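Local structure of lovastatin nonaketide synthase, polyketide synthase component (Aspergillus terreus, 7CPX) at residues Ala523-Ser528 with Ser886-Leu891; Ile562-Gly567 with Gly845-Cys850; Pro571-Asn576 with Lys881-Ser886; Pro629-Val634 with His655-Ile660; Gly849-Leu854 with Cys876-Lys881. The protein builds the dihydromonacolin L chain of lovastatin from nine malonyl-CoA units, working as a homodimer together with the partner protein lovC. The protein carries 2 engineered substitutions. One frame throughout, in Å; residues are numbered along the deposited sequence.

Contact 1 of 5, residues Ala523-Ser528 with Ser886-Leu891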
# COMPACT_ATOMS: atom_id res chain seq x y z
N ALA A 523 -59.10 -6.04 1.05
CA ALA A 523 -60.16 -5.70 1.99
C ALA A 523 -60.72 -6.98 2.58
O ALA A 523 -60.91 -7.97 1.86
CB ALA A 523 -61.25 -4.88 1.31
N ILE A 524 -61.00 -6.96 3.88
CA ILE A 524 -61.46 -8.12 4.62
C ILE A 524 -62.87 -7.83 5.13
O ILE A 524 -63.15 -6.71 5.59
CB ILE A 524 -60.51 -8.45 5.79
CG1 ILE A 524 -59.06 -8.48 5.31
CG2 ILE A 524 -60.89 -9.76 6.42
CD1 ILE A 524 -58.79 -9.46 4.19
N VAL A 525 -63.74 -8.82 5.04
CA VAL A 525 -65.15 -8.68 5.39
C VAL A 525 -65.42 -9.49 6.65
O VAL A 525 -65.11 -10.69 6.70
CB VAL A 525 -66.06 -9.14 4.24
CG1 VAL A 525 -67.51 -9.09 4.65
CG2 VAL A 525 -65.83 -8.26 3.01
N GLY A 526 -65.99 -8.84 7.66
CA GLY A 526 -66.32 -9.51 8.90
C GLY A 526 -67.08 -8.62 9.86
O GLY A 526 -66.69 -7.47 10.09
N HIS A 527 -68.17 -9.14 10.42
CA HIS A 527 -68.99 -8.35 11.33
C HIS A 527 -68.32 -8.19 12.69
O HIS A 527 -68.37 -7.11 13.29
CB HIS A 527 -70.37 -8.99 11.50
CG HIS A 527 -71.28 -8.23 12.42
ND1 HIS A 527 -72.28 -8.84 13.14
CD2 HIS A 527 -71.34 -6.92 12.73
CE1 HIS A 527 -72.92 -7.94 13.86
NE2 HIS A 527 -72.37 -6.76 13.63
N SER A 528 -67.69 -9.25 13.19
CA SER A 528 -67.10 -9.27 14.52
C SER A 528 -65.62 -9.64 14.43
O SER A 528 -65.07 -9.87 13.35
CB SER A 528 -67.85 -10.24 15.43
OG SER A 528 -67.77 -11.57 14.93
N SER A 886 -72.29 -8.91 3.38
CA SER A 886 -72.56 -8.54 2.00
C SER A 886 -72.27 -7.06 1.76
O SER A 886 -71.56 -6.69 0.81
CB SER A 886 -74.00 -8.87 1.63
OG SER A 886 -74.28 -10.24 1.86
N PHE A 887 -72.82 -6.19 2.61
CA PHE A 887 -72.60 -4.76 2.42
C PHE A 887 -71.14 -4.39 2.64
O PHE A 887 -70.59 -3.55 1.91
CB PHE A 887 -73.51 -3.97 3.37
CG PHE A 887 -73.37 -2.48 3.22
CD1 PHE A 887 -74.02 -1.81 2.20
CD2 PHE A 887 -72.58 -1.76 4.10
CE1 PHE A 887 -73.89 -0.44 2.06
CE2 PHE A 887 -72.45 -0.40 3.97
CZ PHE A 887 -73.10 0.27 2.95
N SER A 888 -70.50 -5.00 3.64
CA SER A 888 -69.08 -4.73 3.87
C SER A 888 -68.23 -5.20 2.70
O SER A 888 -67.22 -4.58 2.39
CB SER A 888 -68.63 -5.39 5.17
OG SER A 888 -67.24 -5.20 5.38
N ARG A 889 -68.63 -6.29 2.04
CA ARG A 889 -67.91 -6.75 0.86
C ARG A 889 -68.12 -5.81 -0.31
O ARG A 889 -67.21 -5.60 -1.12
CB ARG A 889 -68.34 -8.17 0.50
CG ARG A 889 -67.57 -8.78 -0.66
CD ARG A 889 -68.01 -10.21 -0.94
NE ARG A 889 -67.84 -11.07 0.23
CZ ARG A 889 -68.80 -11.35 1.11
NH1 ARG A 889 -70.02 -10.84 0.99
NH2 ARG A 889 -68.52 -12.15 2.13
N ALA A 890 -69.32 -5.24 -0.43
CA ALA A 890 -69.53 -4.22 -1.46
C ALA A 890 -68.62 -3.03 -1.23
O ALA A 890 -67.95 -2.54 -2.16
CB ALA A 890 -71.00 -3.79 -1.47
N LEU A 891 -68.56 -2.54 0.01
CA LEU A 891 -67.66 -1.44 0.32
C LEU A 891 -66.20 -1.84 0.12
O LEU A 891 -65.38 -1.02 -0.30
CB LEU A 891 -67.88 -0.96 1.76
CG LEU A 891 -69.20 -0.24 2.05
CD1 LEU A 891 -69.25 0.20 3.50
CD2 LEU A 891 -69.39 0.96 1.12
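V525 packs both methyl groups against one turn of the helix that carries S888 and R889. The tight part lies at CG2. This methyl rests on the helix backbone, with V525 CG2 3.4 Å from R889 CA. It also meets the first side-chain carbon, V525 CG2 to R889 CB being 3.6 Å. The other methyl, CG1, stands anti to the backbone N (chi1 175°) and reaches S888. There V525 CG1 lies 3.9 Å from S888 CB. The S888 hydroxyl comes up beside the valine, with S888 OG 4.1 Å from V525 CA. S888 is buried and also touches P474.

The contact joins two domains. V525 follows strand 520-524, the middle strand of a small antiparallel sheet in the C-terminal extension of the ketosynthase. I524 pairs with L475 in that sheet and turns its side chain onto helix 529-542. S888 and R889 belong to helix 883-898 of the acyltransferase part.

The loose side is at R889, which is exposed. Its side chain crosses that of V525 at about a right angle. The chain is bent, and the guanidinium comes to lie by V525 CG1. This methyl meets it over one face, near the rim, with V525 CG1 4.1 Å from R889 NH2. R889 NH1 also makes a long, weak ion pair with E878 OE1.

Contact 2 of 5, residues Ile562-Gly567 with Gly845-Cys850; sequences IFTGQG and GIEVGC
Two neighbouring strands in the parallel sheet of the acyltransferase domain, 558-563 and 844-848, run side by side here and end in loops. I562 pairs with E847, and F563 with V848. I562 N donates to I846 O at 2.9 Å. V848 N gives a weak bond back to I562 O. T564 N then donates to V848 O at 3.2 Å, nearly straight at 168°.

Beyond this bond T564 takes over with its side chain. Its OG1 lies between the backbone N and the carbonyl carbon (chi1 60°) and accepts from C850 N at 2.9 Å, with an angle of 174°. A weak bond from T564 OG1 to V848 O adds to the grip. The methyl T564 CG2 faces E847, 3.3 Å from E847 CG, and the two side chains cross at about a right angle. The E847 carboxylate has its main polar partner elsewhere, where OE2 accepts from L854 N.

On one face of the sheet F563 and V848 lie side by side and point the same way. V848 CB sits over the F563 ring near its rim, and F563 CE2 is 4.2 Å from V848 CG1. Helix 657-665 packs on the F563 side. Helix 855-865 packs on the other face, against I562 and E847. Strand 558-563 is the middle one of five parallel strands, in the alpha/beta core of the malonyl transferase family.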
# COMPACT_ATOMS: atom_id res chain seq x y z
N ILE A 562 -77.75 -0.54 -10.40
CA ILE A 562 -78.59 -1.51 -11.07
C ILE A 562 -79.47 -2.17 -10.02
O ILE A 562 -78.96 -2.82 -9.10
CB ILE A 562 -77.75 -2.55 -11.83
CG1 ILE A 562 -76.96 -1.87 -12.94
CG2 ILE A 562 -78.63 -3.67 -12.36
CD1 ILE A 562 -75.47 -1.82 -12.69
N PHE A 563 -80.78 -2.01 -10.14
CA PHE A 563 -81.70 -2.36 -9.07
C PHE A 563 -82.38 -3.69 -9.37
O PHE A 563 -82.99 -3.86 -10.43
CB PHE A 563 -82.73 -1.24 -8.89
CG PHE A 563 -82.15 -0.01 -8.25
CD1 PHE A 563 -81.30 0.81 -8.96
CD2 PHE A 563 -82.45 0.30 -6.93
CE1 PHE A 563 -80.76 1.94 -8.38
CE2 PHE A 563 -81.91 1.43 -6.35
CZ PHE A 563 -81.07 2.25 -7.07
N THR A 564 -82.26 -4.63 -8.43
CA THR A 564 -82.83 -5.96 -8.60
C THR A 564 -84.34 -5.93 -8.41
O THR A 564 -84.89 -5.09 -7.69
CB THR A 564 -82.21 -6.94 -7.61
OG1 THR A 564 -82.45 -6.49 -6.27
CG2 THR A 564 -80.70 -7.04 -7.84
N GLY A 565 -85.02 -6.87 -9.06
CA GLY A 565 -86.47 -6.91 -9.05
C GLY A 565 -87.06 -8.16 -8.43
O GLY A 565 -86.33 -8.97 -7.84
N GLN A 566 -88.37 -8.33 -8.57
CA GLN A 566 -89.04 -9.50 -8.03
C GLN A 566 -88.56 -10.76 -8.74
O GLN A 566 -88.16 -10.73 -9.91
CB GLN A 566 -90.55 -9.36 -8.17
CG GLN A 566 -91.34 -10.52 -7.57
CD GLN A 566 -92.84 -10.31 -7.65
OE1 GLN A 566 -93.31 -9.26 -8.08
NE2 GLN A 566 -93.60 -11.31 -7.22
N GLY A 567 -88.59 -11.88 -8.02
CA GLY A 567 -88.05 -13.13 -8.49
C GLY A 567 -86.60 -13.36 -8.12
O GLY A 567 -86.13 -14.50 -8.20
N GLY A 845 -70.21 -0.31 -11.20
CA GLY A 845 -71.64 -0.54 -11.08
C GLY A 845 -71.94 -1.44 -9.90
O GLY A 845 -71.20 -2.38 -9.62
N ILE A 846 -73.02 -1.12 -9.20
CA ILE A 846 -73.44 -1.85 -8.00
C ILE A 846 -74.84 -2.40 -8.24
O ILE A 846 -75.76 -1.65 -8.59
CB ILE A 846 -73.41 -0.96 -6.75
CG1 ILE A 846 -71.97 -0.68 -6.34
CG2 ILE A 846 -74.17 -1.63 -5.61
CD1 ILE A 846 -71.83 0.43 -5.32
N GLU A 847 -74.99 -3.71 -8.05
CA GLU A 847 -76.30 -4.36 -8.10
C GLU A 847 -76.96 -4.19 -6.74
O GLU A 847 -76.87 -5.05 -5.86
CB GLU A 847 -76.15 -5.83 -8.47
CG GLU A 847 -77.48 -6.58 -8.55
CD GLU A 847 -77.32 -7.98 -9.12
OE1 GLU A 847 -76.24 -8.29 -9.67
OE2 GLU A 847 -78.29 -8.77 -9.03
N VAL A 848 -77.65 -3.06 -6.58
CA VAL A 848 -78.34 -2.78 -5.33
C VAL A 848 -79.42 -3.84 -5.12
O VAL A 848 -80.30 -4.02 -5.97
CB VAL A 848 -78.95 -1.37 -5.35
CG1 VAL A 848 -79.54 -1.03 -3.99
CG2 VAL A 848 -77.90 -0.35 -5.75
N GLY A 849 -79.34 -4.54 -4.01
CA GLY A 849 -80.35 -5.53 -3.65
C GLY A 849 -79.83 -6.95 -3.80
O GLY A 849 -78.77 -7.29 -3.27
N CYS A 850 -80.57 -7.77 -4.53
CA CYS A 850 -80.39 -9.22 -4.50
C CYS A 850 -79.44 -9.68 -5.61
O CYS A 850 -79.83 -10.12 -6.69
CB CYS A 850 -81.75 -9.91 -4.60
SG CYS A 850 -83.00 -9.11 -3.58

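Contact 3 of 5, residues Pro571-Asn576 with Lys881-Ser886; sequences PGMLKN and KNDLDS
N576 and D883 are joined by two hydrogen bonds running in opposite directions. N576 N donates to D883 OD2 at 2.8 Å. It meets the anti side of the carboxylate, 22° out of its plane. In return D883 N gives a weak bond to N576 OD1 at 3.4 Å. The two side chains cross at about a right angle. D883 OD2 thus sits at the start of helix 575-578, where the helix end would be expected to favour its negative charge. K575 NZ, 4.7 Å from D883 OD2, bonds instead to G572 O within a type II turn.

The N882 side chain crosses that of N576 at a slant, yet the two amide planes are only 6° apart. N882 ND2 is 3.5 Å from N576 OD1. N882 OD1 accepts from D885 N at 2.7 Å.

Carbon atoms pack around part of this polar centre. L884 CD2 lies on N576 CB at 3.3 Å. The methyl M573 CE is set against a carboxylate oxygen, D883 OD1, at 3.8 Å, and M573 also touches L877. L574 turns to helix 624-644. The contact brings together the N-terminal ends of two helices, 575-578 and 883-898, the second started by a classical asparagine N-cap.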
# COMPACT_ATOMS: atom_id res chain seq x y z
N PRO A 571 -84.59 -15.36 0.74
CA PRO A 571 -85.23 -15.43 2.06
C PRO A 571 -84.42 -14.70 3.12
O PRO A 571 -83.18 -14.72 3.11
CB PRO A 571 -85.31 -16.93 2.35
CG PRO A 571 -84.23 -17.53 1.51
CD PRO A 571 -84.16 -16.69 0.27
N GLY A 572 -85.12 -14.05 4.04
CA GLY A 572 -84.47 -13.42 5.18
C GLY A 572 -83.47 -12.35 4.82
O GLY A 572 -82.39 -12.29 5.41
N MET A 573 -83.81 -11.48 3.87
CA MET A 573 -82.93 -10.37 3.53
C MET A 573 -83.05 -9.26 4.57
O MET A 573 -84.13 -9.02 5.13
CB MET A 573 -83.27 -9.82 2.15
CG MET A 573 -83.07 -10.82 1.01
SD MET A 573 -81.44 -10.76 0.24
CE MET A 573 -80.42 -11.53 1.50
N LEU A 574 -81.93 -8.60 4.84
CA LEU A 574 -81.80 -7.53 5.83
C LEU A 574 -82.01 -8.00 7.25
O LEU A 574 -82.06 -7.17 8.17
CB LEU A 574 -82.77 -6.36 5.57
CG LEU A 574 -82.64 -5.57 4.27
CD1 LEU A 574 -83.53 -4.34 4.32
CD2 LEU A 574 -81.19 -5.17 4.00
N LYS A 575 -82.15 -9.31 7.49
CA LYS A 575 -82.40 -9.79 8.84
C LYS A 575 -81.24 -9.42 9.77
O LYS A 575 -81.46 -8.99 10.91
CB LYS A 575 -82.62 -11.30 8.83
CG LYS A 575 -81.42 -12.11 8.37
CD LYS A 575 -81.74 -13.59 8.29
CE LYS A 575 -80.51 -14.41 7.93
NZ LYS A 575 -79.96 -14.06 6.60
N ASN A 576 -80.01 -9.58 9.29
CA ASN A 576 -78.86 -9.23 10.12
C ASN A 576 -78.65 -7.72 10.17
O ASN A 576 -78.32 -7.17 11.23
CB ASN A 576 -77.60 -9.92 9.58
CG ASN A 576 -77.82 -11.40 9.34
OD1 ASN A 576 -77.67 -11.89 8.22
ND2 ASN A 576 -78.16 -12.13 10.40
N LYS A 881 -76.24 -14.97 2.06
CA LYS A 881 -75.08 -14.57 2.84
C LYS A 881 -75.47 -13.54 3.90
O LYS A 881 -76.55 -12.95 3.87
CB LYS A 881 -74.00 -13.99 1.92
CG LYS A 881 -73.74 -14.81 0.67
CD LYS A 881 -73.52 -16.28 0.98
CE LYS A 881 -73.16 -17.06 -0.28
NZ LYS A 881 -73.37 -18.52 -0.11
N ASN A 882 -74.57 -13.34 4.86
CA ASN A 882 -74.82 -12.38 5.92
C ASN A 882 -74.96 -10.98 5.35
O ASN A 882 -74.17 -10.56 4.49
CB ASN A 882 -73.68 -12.43 6.95
CG ASN A 882 -73.85 -11.41 8.05
OD1 ASN A 882 -73.57 -10.22 7.86
ND2 ASN A 882 -74.30 -11.86 9.21
N ASP A 883 -75.97 -10.25 5.82
CA ASP A 883 -76.23 -8.91 5.29
C ASP A 883 -75.07 -7.97 5.59
O ASP A 883 -74.61 -7.23 4.71
CB ASP A 883 -77.53 -8.37 5.88
CG ASP A 883 -78.70 -9.32 5.66
OD1 ASP A 883 -78.76 -9.96 4.59
OD2 ASP A 883 -79.56 -9.42 6.56
N LEU A 884 -74.58 -7.97 6.84
CA LEU A 884 -73.44 -7.13 7.18
C LEU A 884 -72.24 -7.49 6.31
O LEU A 884 -71.56 -6.61 5.78
CB LEU A 884 -73.08 -7.28 8.66
CG LEU A 884 -74.13 -7.00 9.73
CD1 LEU A 884 -75.21 -6.05 9.24
CD2 LEU A 884 -74.74 -8.31 10.22
N ASP A 885 -71.98 -8.79 6.16
CA ASP A 885 -70.86 -9.22 5.34
C ASP A 885 -71.06 -8.81 3.88
O ASP A 885 -70.12 -8.39 3.21
CB ASP A 885 -70.67 -10.73 5.44
CG ASP A 885 -70.35 -11.17 6.86
OD1 ASP A 885 -70.31 -10.31 7.76
OD2 ASP A 885 -70.16 -12.39 7.07
N SER A 886 -72.29 -8.91 3.38
CA SER A 886 -72.56 -8.54 2.00
C SER A 886 -72.27 -7.06 1.76
O SER A 886 -71.56 -6.69 0.81
CB SER A 886 -74.00 -8.87 1.63
OG SER A 886 -74.28 -10.24 1.86

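Contact 4 of 5, residues Pro629-Val634 with His655-Ile660; sequences PLCCAV and HSSGEI
S657 meets C631 and C632 with both CB and OG. S657 CB lies 3.6 Å from C631 CB and also 3.6 Å from C632 N, so it rests directly on the backbone of helix 624-644. S657 OG passes beside C631 CB, likewise at 3.6 Å. Its polar partner is Q628 O, about one turn before C631 and C632 on helix 624-644. C631 turns its SG anti to the backbone N, which puts the sulfur 3.7 Å from S657 CB. The serine carbon therefore meets both the CB and the sulfur of this cysteine.

C632 has its SG in the same setting (chi1 -176°), but this sulfur meets I660. The touching branch is the methyl CG2, with C632 SG 3.7 Å from I660 CG2. S657 and I660 are three residues apart on helix 657-665, which brings both onto the side facing helix 624-644. The residues in contact are all buried.

G654, S656 and G658 fit the nucleophile elbow pattern, a sharp turn between strand 648-652 and helix 657-665. S656, at the N-cap position, has the positive phi expected there (55°). Helix 624-644 packs on the helix that leaves this turn. Helix 671-682 touches both partners, with A678 on C632 and A674 on I660. Helix 815-820 reaches I660 through W818.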
# COMPACT_ATOMS: atom_id res chain seq x y z
N PRO A 629 -92.63 -5.58 -1.77
CA PRO A 629 -92.15 -4.62 -0.76
C PRO A 629 -90.89 -5.07 -0.06
O PRO A 629 -90.10 -4.22 0.36
CB PRO A 629 -93.33 -4.50 0.21
CG PRO A 629 -94.13 -5.72 0.00
CD PRO A 629 -93.97 -6.10 -1.43
N LEU A 630 -90.66 -6.38 0.10
CA LEU A 630 -89.42 -6.83 0.73
C LEU A 630 -88.21 -6.40 -0.10
O LEU A 630 -87.25 -5.83 0.44
CB LEU A 630 -89.44 -8.35 0.90
CG LEU A 630 -88.13 -8.98 1.38
CD1 LEU A 630 -88.40 -10.07 2.40
CD2 LEU A 630 -87.34 -9.55 0.20
N CYS A 631 -88.24 -6.66 -1.40
CA CYS A 631 -87.14 -6.26 -2.26
C CYS A 631 -87.03 -4.74 -2.32
O CYS A 631 -85.92 -4.19 -2.34
CB CYS A 631 -87.33 -6.83 -3.67
SG CYS A 631 -85.99 -6.43 -4.81
N CYS A 632 -88.16 -4.04 -2.36
CA CYS A 632 -88.12 -2.58 -2.39
C CYS A 632 -87.45 -2.03 -1.14
O CYS A 632 -86.61 -1.13 -1.22
CB CYS A 632 -89.53 -2.01 -2.53
SG CYS A 632 -89.58 -0.22 -2.69
N ALA A 633 -87.81 -2.56 0.03
CA ALA A 633 -87.19 -2.12 1.28
C ALA A 633 -85.71 -2.48 1.31
O ALA A 633 -84.89 -1.69 1.79
CB ALA A 633 -87.92 -2.73 2.47
N VAL A 634 -85.36 -3.66 0.82
CA VAL A 634 -83.95 -4.05 0.77
C VAL A 634 -83.16 -3.03 -0.04
O VAL A 634 -82.12 -2.52 0.41
CB VAL A 634 -83.82 -5.47 0.17
CG1 VAL A 634 -82.39 -5.72 -0.28
CG2 VAL A 634 -84.26 -6.51 1.17
N HIS A 655 -86.76 -4.21 -12.69
CA HIS A 655 -88.14 -4.59 -12.90
C HIS A 655 -88.84 -4.73 -11.56
O HIS A 655 -88.23 -5.11 -10.56
CB HIS A 655 -88.25 -5.91 -13.69
CG HIS A 655 -87.60 -7.07 -13.00
ND1 HIS A 655 -86.27 -7.37 -13.14
CD2 HIS A 655 -88.11 -8.01 -12.17
CE1 HIS A 655 -85.98 -8.44 -12.43
NE2 HIS A 655 -87.08 -8.85 -11.83
N SER A 656 -90.13 -4.39 -11.55
CA SER A 656 -90.97 -4.50 -10.35
C SER A 656 -90.30 -3.70 -9.24
O SER A 656 -90.12 -2.48 -9.40
CB SER A 656 -91.22 -5.98 -10.05
OG SER A 656 -92.04 -6.14 -8.91
N SER A 657 -89.90 -4.32 -8.12
CA SER A 657 -89.28 -3.57 -7.04
C SER A 657 -88.05 -2.81 -7.53
O SER A 657 -87.82 -1.66 -7.14
CB SER A 657 -88.90 -4.51 -5.90
OG SER A 657 -90.05 -5.17 -5.38
N GLY A 658 -87.27 -3.43 -8.41
CA GLY A 658 -86.06 -2.82 -8.91
C GLY A 658 -86.33 -1.46 -9.51
O GLY A 658 -85.45 -0.59 -9.53
N GLU A 659 -87.55 -1.25 -10.01
CA GLU A 659 -87.92 0.06 -10.51
C GLU A 659 -88.28 1.00 -9.36
O GLU A 659 -87.73 2.10 -9.26
CB GLU A 659 -89.09 -0.07 -11.49
CG GLU A 659 -89.21 1.09 -12.48
CD GLU A 659 -89.48 2.42 -11.80
OE1 GLU A 659 -90.32 2.47 -10.88
OE2 GLU A 659 -88.83 3.42 -12.18
N ILE A 660 -89.17 0.56 -8.47
CA ILE A 660 -89.70 1.46 -7.45
C ILE A 660 -88.56 2.03 -6.61
O ILE A 660 -88.42 3.25 -6.46
CB ILE A 660 -90.73 0.73 -6.57
CG1 ILE A 660 -91.90 0.23 -7.42
CG2 ILE A 660 -91.23 1.65 -5.47
CD1 ILE A 660 -92.84 -0.72 -6.69

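Contact 5 of 5, residues Gly849-Leu854 with Cys876-Lys881; sequences GCHPAL and CLERGK
H851 and E878 bring a ring and a carboxylate together at a slant, their planes 59° apart. The nearest atoms, H851 ND1 and E878 OE2, are 3.9 Å from each other, so the approach is loose. P852 CB lies 3.4 Å above one face of the H851 ring, near its rim. The peptide bond before P852 is cis. The other oxygen of E878, OE1, makes a weak hydrogen bond with S886 OG.

Polar contacts between the backbones are few. H851 N makes a weak bond to L877 O at 3.0 Å. The same N donates to G849 O at 3.1 Å, in an inverse gamma turn centred on C850. At the buried end G849 N donates to a sulfur, C876 SG, at 3.5 Å and 161°. L877 CB lies against G849 O, and the side chain runs on to helices 624-644 and 883-898. The outer end is looser and more exposed, with P852 CD 4.4 Å from R879 CB. H851 O accepts from W570 NE1.

The two loops leave adjacent parallel strands, 844-848 and 872-875, at their C-terminal ends. Helix 855-865 connects one strand to the next, making a beta-alpha-beta crossover. Loops meeting beyond the ends of such strands are typical of parallel alpha/beta folds, here at the border of the acyltransferase sheet.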
# COMPACT_ATOMS: atom_id res chain seq x y z
N GLY A 849 -79.34 -4.54 -4.01
CA GLY A 849 -80.35 -5.53 -3.65
C GLY A 849 -79.83 -6.95 -3.80
O GLY A 849 -78.77 -7.29 -3.27
N CYS A 850 -80.57 -7.77 -4.53
CA CYS A 850 -80.39 -9.22 -4.50
C CYS A 850 -79.44 -9.68 -5.61
O CYS A 850 -79.83 -10.12 -6.69
CB CYS A 850 -81.75 -9.91 -4.60
SG CYS A 850 -83.00 -9.11 -3.58
N HIS A 851 -78.15 -9.54 -5.31
CA HIS A 851 -77.11 -10.13 -6.14
C HIS A 851 -77.22 -11.65 -6.09
O HIS A 851 -77.65 -12.21 -5.07
CB HIS A 851 -75.74 -9.67 -5.63
CG HIS A 851 -74.61 -9.92 -6.57
ND1 HIS A 851 -73.71 -10.95 -6.39
CD2 HIS A 851 -74.21 -9.26 -7.69
CE1 HIS A 851 -72.81 -10.92 -7.36
NE2 HIS A 851 -73.10 -9.91 -8.17
N PRO A 852 -76.86 -12.37 -7.17
CA PRO A 852 -76.35 -12.00 -8.50
C PRO A 852 -77.39 -12.09 -9.62
O PRO A 852 -77.09 -12.63 -10.68
CB PRO A 852 -75.26 -13.04 -8.72
CG PRO A 852 -75.84 -14.28 -8.10
CD PRO A 852 -76.73 -13.82 -6.95
N ALA A 853 -78.59 -11.56 -9.39
CA ALA A 853 -79.65 -11.71 -10.39
C ALA A 853 -79.29 -10.99 -11.69
O ALA A 853 -79.51 -11.54 -12.78
CB ALA A 853 -80.97 -11.18 -9.83
N LEU A 854 -78.75 -9.78 -11.60
CA LEU A 854 -78.51 -8.93 -12.76
C LEU A 854 -77.04 -8.79 -13.11
O LEU A 854 -76.70 -7.95 -13.96
CB LEU A 854 -79.12 -7.55 -12.52
CG LEU A 854 -80.64 -7.50 -12.34
CD1 LEU A 854 -81.06 -6.14 -11.82
CD2 LEU A 854 -81.34 -7.81 -13.66
N CYS A 876 -74.05 -6.27 -3.24
CA CYS A 876 -74.13 -5.81 -1.86
C CYS A 876 -75.04 -6.65 -0.98
O CYS A 876 -75.03 -6.46 0.25
CB CYS A 876 -74.60 -4.35 -1.80
SG CYS A 876 -76.21 -4.07 -2.55
N LEU A 877 -75.84 -7.55 -1.54
CA LEU A 877 -76.66 -8.48 -0.76
C LEU A 877 -76.71 -9.79 -1.53
O LEU A 877 -77.52 -9.95 -2.45
CB LEU A 877 -78.06 -7.92 -0.51
CG LEU A 877 -78.65 -8.22 0.87
CD1 LEU A 877 -77.84 -7.54 1.98
CD2 LEU A 877 -80.10 -7.77 0.94
N GLU A 878 -75.83 -10.72 -1.16
CA GLU A 878 -75.67 -11.97 -1.90
C GLU A 878 -76.79 -12.94 -1.54
O GLU A 878 -77.67 -12.66 -0.72
CB GLU A 878 -74.30 -12.57 -1.62
CG GLU A 878 -73.17 -11.93 -2.41
CD GLU A 878 -72.91 -10.49 -2.01
OE1 GLU A 878 -73.06 -10.18 -0.81
OE2 GLU A 878 -72.56 -9.68 -2.88
N ARG A 879 -76.75 -14.11 -2.17
CA ARG A 879 -77.80 -15.12 -2.04
C ARG A 879 -77.54 -15.94 -0.78
O ARG A 879 -76.68 -16.83 -0.78
CB ARG A 879 -77.85 -16.00 -3.28
CG ARG A 879 -79.10 -16.86 -3.41
CD ARG A 879 -78.90 -18.25 -2.84
NE ARG A 879 -79.95 -19.16 -3.28
CZ ARG A 879 -81.12 -19.32 -2.67
NH1 ARG A 879 -81.43 -18.64 -1.58
NH2 ARG A 879 -82.00 -20.18 -3.17
N GLY A 880 -78.27 -15.64 0.29
CA GLY A 880 -78.15 -16.39 1.52
C GLY A 880 -76.97 -16.03 2.39
O GLY A 880 -76.70 -16.74 3.37
N LYS A 881 -76.24 -14.97 2.06
CA LYS A 881 -75.08 -14.57 2.84
C LYS A 881 -75.47 -13.54 3.90
O LYS A 881 -76.55 -12.95 3.87
CB LYS A 881 -74.00 -13.99 1.92
CG LYS A 881 -73.74 -14.81 0.67
CD LYS A 881 -73.52 -16.28 0.98
CE LYS A 881 -73.16 -17.06 -0.28
NZ LYS A 881 -73.37 -18.52 -0.11

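Overall arrangement
Contacts 2 to 5 lie within the acyltransferase, and contact 1 ties that domain to the ketosynthase extension. Contact 2 is at the sheet. Its centre is about 7 Å from that of contact 5, which shares G849 and C850, and about 9 Å from that of contact 4. Q566 O probably bonds H655 NE2 at 2.9 Å. This links contact 2 to the turn in contact 4 that fits a nucleophile elbow; S656 there is consistent with the serine nucleophile of the family. L877 of contact 5 touches both V634 of contact 4 and M573 of contact 3. Contacts 1 and 3 share S886 on helix 883-898. Contact 1 is about 23 Å, centre to centre, from contact 4.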